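Local coordinates for ApeI dehydratase-like domain-containing protein (Pectobacterium atrosepticum, PDB 3ESI), which is of unknown function but, as a hotdog-fold member of the ApeI dehydratase-like family, probably acts on acyl thioesters as a 3-hydroxyacyl dehydratase, at residues P3-H9 / V20-Q25; K82-V87 / F99-E105; L60-W64 / W90-Q95. Numbering follows the deposited sequence.

Interaction 1: P3-H9 / V20-Q25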
loop_
_atom_site.group_PDB
_atom_site.type_symbol
_atom_site.label_atom_id
_atom_site.label_comp_id
_atom_site.label_asym_id
_atom_site.label_seq_id
_atom_site.Cartn_x
_atom_site.Cartn_y
_atom_site.Cartn_z
ATOM N N PRO A 3 1.840 9.461 -17.994
ATOM C CA PRO A 3 1.097 10.711 -17.850
ATOM C C PRO A 3 0.852 11.353 -19.213
ATOM O O PRO A 3 1.508 11.007 -20.195
ATOM C CB PRO A 3 2.037 11.559 -17.001
ATOM C CG PRO A 3 3.388 11.168 -17.552
ATOM C CD PRO A 3 3.278 9.659 -17.726
ATOM N N VAL A 4 -0.098 12.280 -19.279
ATOM C CA VAL A 4 -0.344 12.991 -20.525
ATOM C C VAL A 4 0.689 14.130 -20.568
ATOM O O VAL A 4 0.835 14.881 -19.602
ATOM C CB VAL A 4 -1.788 13.559 -20.581
ATOM C CG1 VAL A 4 -1.883 14.632 -21.643
ATOM C CG2 VAL A 4 -2.778 12.436 -20.906
ATOM N N GLU A 5 1.423 14.231 -21.672
ATOM C CA GLU A 5 2.449 15.267 -21.826
ATOM C C GLU A 5 1.822 16.559 -22.348
ATOM O O GLU A 5 1.386 16.632 -23.486
ATOM C CB GLU A 5 3.538 14.777 -22.795
ATOM C CG GLU A 5 4.906 15.434 -22.617
ATOM C CD GLU A 5 5.969 14.858 -23.555
ATOM O OE1 GLU A 5 6.043 13.617 -23.667
ATOM O OE2 GLU A 5 6.733 15.642 -24.172
ATOM N N LEU A 6 1.764 17.575 -21.503
ATOM C CA LEU A 6 1.169 18.850 -21.891
ATOM C C LEU A 6 2.131 19.663 -22.735
ATOM O O LEU A 6 1.805 20.051 -23.856
ATOM C CB LEU A 6 0.765 19.641 -20.643
ATOM C CG LEU A 6 -0.192 18.812 -19.787
ATOM C CD1 LEU A 6 -0.644 19.584 -18.560
ATOM C CD2 LEU A 6 -1.387 18.419 -20.648
ATOM N N VAL A 7 3.317 19.916 -22.188
ATOM C CA VAL A 7 4.343 20.682 -22.874
ATOM C C VAL A 7 5.696 20.099 -22.525
ATOM O O VAL A 7 5.890 19.607 -21.417
ATOM C CB VAL A 7 4.351 22.158 -22.414
ATOM C CG1 VAL A 7 5.400 22.940 -23.186
ATOM C CG2 VAL A 7 2.973 22.772 -22.584
ATOM N N ARG A 8 6.622 20.145 -23.479
ATOM C CA ARG A 8 7.990 19.677 -23.268
ATOM C C ARG A 8 8.908 20.803 -23.701
ATOM O O ARG A 8 9.046 21.078 -24.891
ATOM C CB ARG A 8 8.329 18.442 -24.106
ATOM C CG ARG A 8 9.805 18.025 -23.943
ATOM C CD ARG A 8 10.237 16.899 -24.879
ATOM N NE ARG A 8 9.507 15.662 -24.628
ATOM C CZ ARG A 8 9.706 14.516 -25.277
ATOM N NH1 ARG A 8 10.621 14.432 -26.225
ATOM N NH2 ARG A 8 8.975 13.450 -24.975
ATOM N N HIS A 9 9.533 21.466 -22.745
ATOM C CA HIS A 9 10.425 22.538 -23.112
ATOM C C HIS A 9 11.681 21.984 -23.762
ATOM O O HIS A 9 11.923 20.774 -23.728
ATOM C CB HIS A 9 10.734 23.382 -21.883
ATOM C CG HIS A 9 9.572 24.221 -21.448
ATOM N ND1 HIS A 9 9.522 24.861 -20.229
ATOM C CD2 HIS A 9 8.419 24.538 -22.084
ATOM C CE1 HIS A 9 8.390 25.536 -20.133
ATOM N NE2 HIS A 9 7.702 25.355 -21.246
ATOM N N VAL A 20 15.442 19.650 -18.645
ATOM C CA VAL A 20 14.236 19.549 -19.440
ATOM C C VAL A 20 13.086 19.740 -18.465
ATOM O O VAL A 20 13.097 19.201 -17.355
ATOM C CB VAL A 20 14.111 18.177 -20.151
ATOM C CG1 VAL A 20 13.930 17.053 -19.134
ATOM C CG2 VAL A 20 12.946 18.219 -21.127
ATOM N N GLU A 21 12.116 20.543 -18.869
ATOM C CA GLU A 21 10.968 20.801 -18.032
ATOM C C GLU A 21 9.732 20.315 -18.747
ATOM O O GLU A 21 9.518 20.643 -19.913
ATOM C CB GLU A 21 10.842 22.291 -17.751
ATOM C CG GLU A 21 9.697 22.614 -16.821
ATOM C CD GLU A 21 9.687 24.063 -16.402
ATOM O OE1 GLU A 21 10.790 24.627 -16.209
ATOM O OE2 GLU A 21 8.586 24.631 -16.245
ATOM N N LEU A 22 8.929 19.515 -18.065
ATOM C CA LEU A 22 7.708 19.020 -18.671
ATOM C C LEU A 22 6.498 19.421 -17.867
ATOM O O LEU A 22 6.577 19.609 -16.656
ATOM C CB LEU A 22 7.722 17.496 -18.783
ATOM C CG LEU A 22 8.655 16.870 -19.812
ATOM C CD1 LEU A 22 10.099 17.053 -19.381
ATOM C CD2 LEU A 22 8.331 15.399 -19.936
ATOM N N MET A 23 5.377 19.589 -18.551
ATOM C CA MET A 23 4.133 19.890 -17.863
ATOM C C MET A 23 3.390 18.597 -18.143
ATOM O O MET A 23 3.259 18.194 -19.299
ATOM C CB MET A 23 3.415 21.093 -18.484
ATOM C CG MET A 23 2.186 21.537 -17.694
ATOM S SD MET A 23 1.487 23.135 -18.213
ATOM C CE MET A 23 2.620 24.279 -17.273
ATOM N N LEU A 24 2.949 17.925 -17.087
ATOM C CA LEU A 24 2.258 16.644 -17.239
ATOM C C LEU A 24 0.887 16.651 -16.572
ATOM O O LEU A 24 0.637 17.392 -15.614
ATOM C CB LEU A 24 3.106 15.516 -16.626
ATOM C CG LEU A 24 4.604 15.557 -16.924
ATOM C CD1 LEU A 24 5.321 14.520 -16.086
ATOM C CD2 LEU A 24 4.851 15.319 -18.382
ATOM N N GLN A 25 -0.010 15.828 -17.091
ATOM C CA GLN A 25 -1.341 15.743 -16.519
ATOM C C GLN A 25 -1.520 14.327 -16.013
ATOM O O GLN A 25 -1.278 13.358 -16.750
ATOM C CB GLN A 25 -2.401 16.080 -17.575
ATOM C CG GLN A 25 -3.854 15.943 -17.109
ATOM C CD GLN A 25 -4.274 16.986 -16.068
ATOM O OE1 GLN A 25 -3.627 18.034 -15.907
ATOM N NE2 GLN A 25 -5.383 16.710 -15.368
#
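Strand 4-8 runs antiparallel to strand 20-25 along the edge of the hotdog sheet, and a classic beta bulge interrupts their ladder. Val-4 and Gln-25 form a hydrogen-bonded pair (Val-4 N to Gln-25 O 3.0 Å, Gln-25 N to Val-4 O 2.8 Å). Leu-6 and Val-7 then both face Met-23, with Leu-6 N to Met-23 O 2.7 Å and a weak bond from Val-7 N to Met-23 O of 3.4 Å. With phi/psi of -79/-56°, Leu-6 leaves the extended conformation, and its side chain swings across the partner strand. There CD1 of Leu-6 lies 3.5 Å from CG of Met-23, while its CD2 comes within 4.0 Å of CB of Gln-25, so the leucine fills the hollow between these two side chains. Val-7 adds a shallower bump, its CB 4.2 Å from Met-23 CB. Past the bulge the ladder resumes, ending with His-9 N on Glu-21 O (2.9 Å). On the other face, Pro-3 CB rests 4.1 Å from Leu-24 CB, and Arg-8 NE pairs with Glu-5 OE2 (2.8 Å) in a salt bridge. Helix 45-59 covers this face, Tyr-55 touching Pro-3, Glu-5 and Leu-22, whereas strand 83-91 continues the sheet beyond strand 20-25.

Interaction 2: K82-V87 / F99-E105; sequences KTLRLV and FSYSILE
Two neighbouring strands of the hotdog sheet form this antiparallel hairpin pairing, with short-segment axes 4.7 Å apart and directions at 154°. Both backbones are extended, and the register is regular from Leu-84 opposite Ile-103 to Val-87 opposite Ser-100. Lys-82 enters from a loop; with chi1 and chi2 both m and an extended end, its NZ forms a salt bridge with Glu-105 OE1 (3.1 Å). Thr-83 O accepts a bond from Leu-104 N (3.0 Å). Leu-84, an mt rotamer in a non-hydrogen-bonded pair, places CD2 3.6 Å from Ile-103 CG1 and CD1 3.8 Å from Tyr-101 CD1. Arg-85 pairs with Ser-102 through Arg-85 N to Ser-102 O (2.9 Å) and Ser-102 N to Arg-85 O (3.0 Å). Water 1 donates to Arg-85 O (3.1 Å), and Arg-85 CB lies 3.9 Å from Leu-104 CD2. Leu-86, a tp rotamer, reaches over the Tyr-101 ring (chi1 m): its CD1 sits 3.6 Å from the ring centroid, 9° off the normal, a CH-pi contact. Val-87 closes the series, with Val-87 N to Ser-100 O 3.0 Å and Ser-100 N to Val-87 O 2.9 Å. Alternation gives two faces. Arg-85, Ser-102 and Leu-104 share one, where Glu-109 receives both Arg-85 and Ser-102; Leu-84, Leu-86, Tyr-101 and Ile-103 share the other. On that apolar face helix 45-59, the sausage of the hotdog, packs against Leu-86 and Tyr-101, while strands 17-25 and 108-121 flank the pair within the sheet.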
loop_
_atom_site.group_PDB
_atom_site.type_symbol
_atom_site.label_atom_id
_atom_site.label_comp_id
_atom_site.label_asym_id
_atom_site.label_seq_id
_atom_site.Cartn_x
_atom_site.Cartn_y
_atom_site.Cartn_z
ATOM N N LYS A 82 -4.430 15.959 -11.469
ATOM C CA LYS A 82 -3.571 17.114 -11.192
ATOM C C LYS A 82 -2.616 17.432 -12.320
ATOM O O LYS A 82 -2.249 16.558 -13.103
ATOM C CB LYS A 82 -2.751 16.894 -9.922
ATOM C CG LYS A 82 -3.569 16.836 -8.654
ATOM C CD LYS A 82 -4.352 18.111 -8.448
ATOM C CE LYS A 82 -5.233 18.019 -7.211
ATOM N NZ LYS A 82 -6.018 19.260 -7.009
ATOM N N THR A 83 -2.218 18.697 -12.396
ATOM C CA THR A 83 -1.270 19.150 -13.415
ATOM C C THR A 83 0.077 19.288 -12.711
ATOM O O THR A 83 0.163 19.889 -11.636
ATOM C CB THR A 83 -1.712 20.499 -14.021
ATOM O OG1 THR A 83 -2.979 20.320 -14.665
ATOM C CG2 THR A 83 -0.703 20.998 -15.046
ATOM N N LEU A 84 1.118 18.719 -13.309
ATOM C CA LEU A 84 2.446 18.742 -12.698
ATOM C C LEU A 84 3.558 19.319 -13.553
ATOM O O LEU A 84 3.555 19.194 -14.780
ATOM C CB LEU A 84 2.883 17.320 -12.321
ATOM C CG LEU A 84 1.992 16.387 -11.499
ATOM C CD1 LEU A 84 2.664 15.002 -11.396
ATOM C CD2 LEU A 84 1.756 16.984 -10.113
ATOM N N ARG A 85 4.519 19.945 -12.889
ATOM C CA ARG A 85 5.698 20.444 -13.574
ATOM C C ARG A 85 6.792 19.446 -13.146
ATOM O O ARG A 85 6.943 19.138 -11.964
ATOM C CB ARG A 85 6.083 21.859 -13.109
ATOM C CG ARG A 85 7.190 22.479 -13.970
ATOM C CD ARG A 85 7.944 23.604 -13.260
ATOM N NE ARG A 85 7.085 24.692 -12.795
ATOM C CZ ARG A 85 6.361 25.490 -13.585
ATOM N NH1 ARG A 85 6.373 25.341 -14.907
ATOM N NH2 ARG A 85 5.619 26.446 -13.043
ATOM N N LEU A 86 7.520 18.913 -14.114
ATOM C CA LEU A 86 8.591 17.980 -13.836
ATOM C C LEU A 86 9.897 18.576 -14.340
ATOM O O LEU A 86 10.043 18.849 -15.532
ATOM C CB LEU A 86 8.346 16.644 -14.546
ATOM C CG LEU A 86 9.540 15.682 -14.426
ATOM C CD1 LEU A 86 9.749 15.349 -12.958
ATOM C CD2 LEU A 86 9.310 14.392 -15.227
ATOM N N VAL A 87 10.839 18.794 -13.432
ATOM C CA VAL A 87 12.146 19.326 -13.804
ATOM C C VAL A 87 13.205 18.235 -13.599
ATOM O O VAL A 87 13.324 17.672 -12.504
ATOM C CB VAL A 87 12.535 20.564 -12.936
ATOM C CG1 VAL A 87 13.902 21.088 -13.354
ATOM C CG2 VAL A 87 11.494 21.667 -13.082
ATOM N N PHE A 99 15.694 15.311 -9.887
ATOM C CA PHE A 99 14.348 15.538 -10.379
ATOM C C PHE A 99 13.509 16.279 -9.361
ATOM O O PHE A 99 13.813 16.280 -8.169
ATOM C CB PHE A 99 13.673 14.208 -10.720
ATOM C CG PHE A 99 13.282 13.404 -9.524
ATOM C CD1 PHE A 99 12.116 13.695 -8.825
ATOM C CD2 PHE A 99 14.079 12.346 -9.092
ATOM C CE1 PHE A 99 11.741 12.940 -7.705
ATOM C CE2 PHE A 99 13.717 11.584 -7.977
ATOM C CZ PHE A 99 12.544 11.881 -7.280
ATOM N N SER A 100 12.443 16.906 -9.846
ATOM C CA SER A 100 11.540 17.637 -8.980
ATOM C C SER A 100 10.123 17.711 -9.561
ATOM O O SER A 100 9.930 18.106 -10.706
ATOM C CB SER A 100 12.088 19.041 -8.744
ATOM O OG SER A 100 11.241 19.756 -7.870
ATOM N N TYR A 101 9.142 17.311 -8.758
ATOM C CA TYR A 101 7.739 17.333 -9.162
ATOM C C TYR A 101 7.015 18.415 -8.387
ATOM O O TYR A 101 7.145 18.496 -7.168
ATOM C CB TYR A 101 7.038 16.005 -8.834
ATOM C CG TYR A 101 7.227 14.872 -9.818
ATOM C CD1 TYR A 101 6.476 14.801 -10.992
ATOM C CD2 TYR A 101 8.120 13.834 -9.544
ATOM C CE1 TYR A 101 6.607 13.722 -11.861
ATOM C CE2 TYR A 101 8.257 12.754 -10.406
ATOM C CZ TYR A 101 7.500 12.703 -11.556
ATOM O OH TYR A 101 7.633 11.619 -12.389
ATOM N N SER A 102 6.240 19.238 -9.080
ATOM C CA SER A 102 5.465 20.256 -8.380
ATOM C C SER A 102 4.039 20.288 -8.934
ATOM O O SER A 102 3.810 20.082 -10.126
ATOM C CB SER A 102 6.151 21.643 -8.460
ATOM O OG SER A 102 6.107 22.219 -9.751
ATOM N N ILE A 103 3.081 20.494 -8.037
ATOM C CA ILE A 103 1.665 20.546 -8.390
ATOM C C ILE A 103 1.241 21.983 -8.643
ATOM O O ILE A 103 1.472 22.854 -7.796
ATOM C CB ILE A 103 0.788 20.016 -7.244
ATOM C CG1 ILE A 103 1.150 18.564 -6.932
ATOM C CG2 ILE A 103 -0.678 20.143 -7.616
ATOM C CD1 ILE A 103 0.501 18.031 -5.670
ATOM N N LEU A 104 0.627 22.232 -9.801
ATOM C CA LEU A 104 0.154 23.579 -10.138
ATOM C C LEU A 104 -1.348 23.649 -9.931
ATOM O O LEU A 104 -2.099 22.903 -10.563
ATOM C CB LEU A 104 0.459 23.946 -11.605
ATOM C CG LEU A 104 1.886 24.103 -12.165
ATOM C CD1 LEU A 104 2.866 24.400 -11.040
ATOM C CD2 LEU A 104 2.308 22.851 -12.900
ATOM N N GLU A 105 -1.774 24.529 -9.029
ATOM C CA GLU A 105 -3.194 24.755 -8.731
ATOM C C GLU A 105 -3.355 26.255 -8.488
ATOM O O GLU A 105 -2.613 26.843 -7.696
ATOM C CB GLU A 105 -3.647 24.008 -7.472
ATOM C CG GLU A 105 -3.773 22.500 -7.603
ATOM C CD GLU A 105 -4.351 21.849 -6.337
ATOM O OE1 GLU A 105 -5.520 22.148 -5.987
ATOM O OE2 GLU A 105 -3.634 21.046 -5.694
HETATM O O HOH W 1 8.653 20.735 -9.975
#

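Interaction 3: L60-W64 / W90-Q95; sequences LAQGW and WHAGKQ
A T-shaped tryptophan pair joins the loop after the hotdog helix to the end of strand 83-91 and the turn that follows it. Trp-90, the residue most covered by the contact, is extended (phi/psi -118/121°) with chi1 t and chi2 54°. It points the edge of its six-membered ring at the face of Trp-64: that ring and the five-membered ring of Trp-64 have centroids 4.6 Å apart and planes at 72°, with Trp-90 CZ2 3.4 Å from Trp-64 CE2. Trp-64 (chi1 m, chi2 60°) closes a type I turn from Ala-61, held by a 3.1 Å bond from Trp-64 N to Ala-61 O. The turn leaves Ala-61 over a face of Trp-90, its CB 3.5 Å from the six-membered ring centroid and 3° off the normal, a CH-pi contact. Leu-60 (mt) packs beside it, CD1 4.1 Å from Trp-90 CB. No hydrogen bond links the two segments, so apolar and aromatic packing holds them together. Leu-119 and Pro-121 of strand 108-121 also touch Trp-64. Gln-95, with positive phi and psi (54/38°), extends its side chain to the edge of the Trp-64 indole, where Gln-95 CG lies 3.4 Å from Trp-64 CZ3.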
loop_
_atom_site.group_PDB
_atom_site.type_symbol
_atom_site.label_atom_id
_atom_site.label_comp_id
_atom_site.label_asym_id
_atom_site.label_seq_id
_atom_site.Cartn_x
_atom_site.Cartn_y
_atom_site.Cartn_z
ATOM N N LEU A 60 17.671 13.081 -21.969
ATOM C CA LEU A 60 18.938 13.588 -21.462
ATOM C C LEU A 60 20.098 12.596 -21.484
ATOM O O LEU A 60 21.173 12.911 -21.988
ATOM C CB LEU A 60 18.754 14.135 -20.045
ATOM C CG LEU A 60 17.750 15.283 -19.902
ATOM C CD1 LEU A 60 17.724 15.767 -18.456
ATOM C CD2 LEU A 60 18.128 16.426 -20.840
ATOM N N ALA A 61 19.883 11.403 -20.940
ATOM C CA ALA A 61 20.928 10.389 -20.883
ATOM C C ALA A 61 20.528 9.152 -21.663
ATOM O O ALA A 61 20.274 8.097 -21.088
ATOM C CB ALA A 61 21.202 10.031 -19.436
ATOM N N GLN A 62 20.494 9.292 -22.981
ATOM C CA GLN A 62 20.099 8.211 -23.873
ATOM C C GLN A 62 20.788 6.859 -23.651
ATOM O O GLN A 62 20.137 5.804 -23.696
ATOM C CB GLN A 62 20.280 8.651 -25.332
ATOM C CG GLN A 62 19.200 9.618 -25.841
ATOM C CD GLN A 62 19.243 10.993 -25.180
ATOM O OE1 GLN A 62 18.339 11.808 -25.376
ATOM N NE2 GLN A 62 20.298 11.261 -24.403
ATOM N N GLY A 63 22.093 6.878 -23.408
ATOM C CA GLY A 63 22.791 5.622 -23.210
ATOM C C GLY A 63 22.984 5.209 -21.763
ATOM O O GLY A 63 23.931 4.484 -21.450
ATOM N N TRP A 64 22.100 5.656 -20.876
ATOM C CA TRP A 64 22.221 5.307 -19.465
ATOM C C TRP A 64 20.982 4.629 -18.889
ATOM O O TRP A 64 19.926 4.582 -19.520
ATOM C CB TRP A 64 22.532 6.558 -18.649
ATOM C CG TRP A 64 23.777 7.275 -19.087
ATOM C CD1 TRP A 64 24.025 7.824 -20.321
ATOM C CD2 TRP A 64 24.940 7.536 -18.289
ATOM N NE1 TRP A 64 25.272 8.410 -20.334
ATOM C CE2 TRP A 64 25.856 8.249 -19.103
ATOM C CE3 TRP A 64 25.299 7.238 -16.968
ATOM C CZ2 TRP A 64 27.111 8.670 -18.634
ATOM C CZ3 TRP A 64 26.551 7.658 -16.500
ATOM C CH2 TRP A 64 27.439 8.366 -17.335
ATOM N N TRP A 90 20.474 16.679 -15.374
ATOM C CA TRP A 90 21.456 15.604 -15.428
ATOM C C TRP A 90 22.896 16.050 -15.562
ATOM O O TRP A 90 23.273 16.710 -16.532
ATOM C CB TRP A 90 21.156 14.629 -16.564
ATOM C CG TRP A 90 22.097 13.453 -16.555
ATOM C CD1 TRP A 90 22.354 12.612 -15.500
ATOM C CD2 TRP A 90 22.892 12.984 -17.642
ATOM N NE1 TRP A 90 23.262 11.648 -15.872
ATOM C CE2 TRP A 90 23.609 11.854 -17.181
ATOM C CE3 TRP A 90 23.067 13.406 -18.963
ATOM C CZ2 TRP A 90 24.489 11.144 -17.996
ATOM C CZ3 TRP A 90 23.943 12.701 -19.778
ATOM C CH2 TRP A 90 24.645 11.580 -19.290
ATOM N N HIS A 91 23.700 15.640 -14.586
ATOM C CA HIS A 91 25.124 15.958 -14.533
ATOM C C HIS A 91 25.910 14.686 -14.871
ATOM O O HIS A 91 26.208 13.887 -13.991
ATOM C CB HIS A 91 25.469 16.448 -13.121
ATOM C CG HIS A 91 26.814 17.093 -13.007
ATOM N ND1 HIS A 91 27.152 17.920 -11.957
ATOM C CD2 HIS A 91 27.906 17.030 -13.805
ATOM C CE1 HIS A 91 28.394 18.340 -12.115
ATOM N NE2 HIS A 91 28.874 17.814 -13.228
ATOM N N ALA A 92 26.229 14.497 -16.148
ATOM C CA ALA A 92 26.958 13.312 -16.591
ATOM C C ALA A 92 28.294 13.129 -15.868
ATOM O O ALA A 92 28.851 12.024 -15.831
ATOM C CB ALA A 92 27.183 13.377 -18.087
ATOM N N GLY A 93 28.814 14.214 -15.306
ATOM C CA GLY A 93 30.066 14.118 -14.586
ATOM C C GLY A 93 29.873 13.233 -13.371
ATOM O O GLY A 93 30.381 12.108 -13.327
ATOM N N LYS A 94 29.129 13.738 -12.388
ATOM C CA LYS A 94 28.854 12.997 -11.159
ATOM C C LYS A 94 27.867 11.855 -11.416
ATOM O O LYS A 94 27.516 11.104 -10.503
ATOM C CB LYS A 94 28.261 13.929 -10.101
ATOM C CG LYS A 94 29.047 15.192 -9.856
ATOM C CD LYS A 94 28.232 16.154 -9.011
ATOM C CE LYS A 94 28.892 17.517 -8.922
ATOM N NZ LYS A 94 27.985 18.509 -8.276
ATOM N N GLN A 95 27.422 11.728 -12.661
ATOM C CA GLN A 95 26.464 10.690 -13.013
ATOM C C GLN A 95 25.219 10.751 -12.110
ATOM O O GLN A 95 24.659 9.723 -11.722
ATOM C CB GLN A 95 27.135 9.322 -12.911
ATOM C CG GLN A 95 28.229 9.105 -13.943
ATOM C CD GLN A 95 28.834 7.715 -13.864
ATOM O OE1 GLN A 95 29.513 7.262 -14.788
ATOM N NE2 GLN A 95 28.593 7.032 -12.753
#

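All three contacts involve one antiparallel sheet. Interactions 1 and 2 are neighbours in it, their centres about 9 Å apart, because strands 17-25 and 83-91 lie side by side. Across that seam Glu-21 OE2 forms a salt bridge with Arg-85 NH1 (2.7 Å), Gln-25 OE1 lies 2.7 Å from Thr-83 OG1 in a probable hydrogen bond, and Leu-6 CD1 packs 3.8 Å from Thr-83 CG2. Interaction 3 uses the far end of strand 83-91, with its centre about 22 Å from that of interaction 2, on the opposite side of the chain's centre. It meets interaction 1 where Leu-60 CD1 lies 4.1 Å from Val-20 CG1. Helix 45-59 touches side chains of interactions 1 and 2 and leads into 60-64.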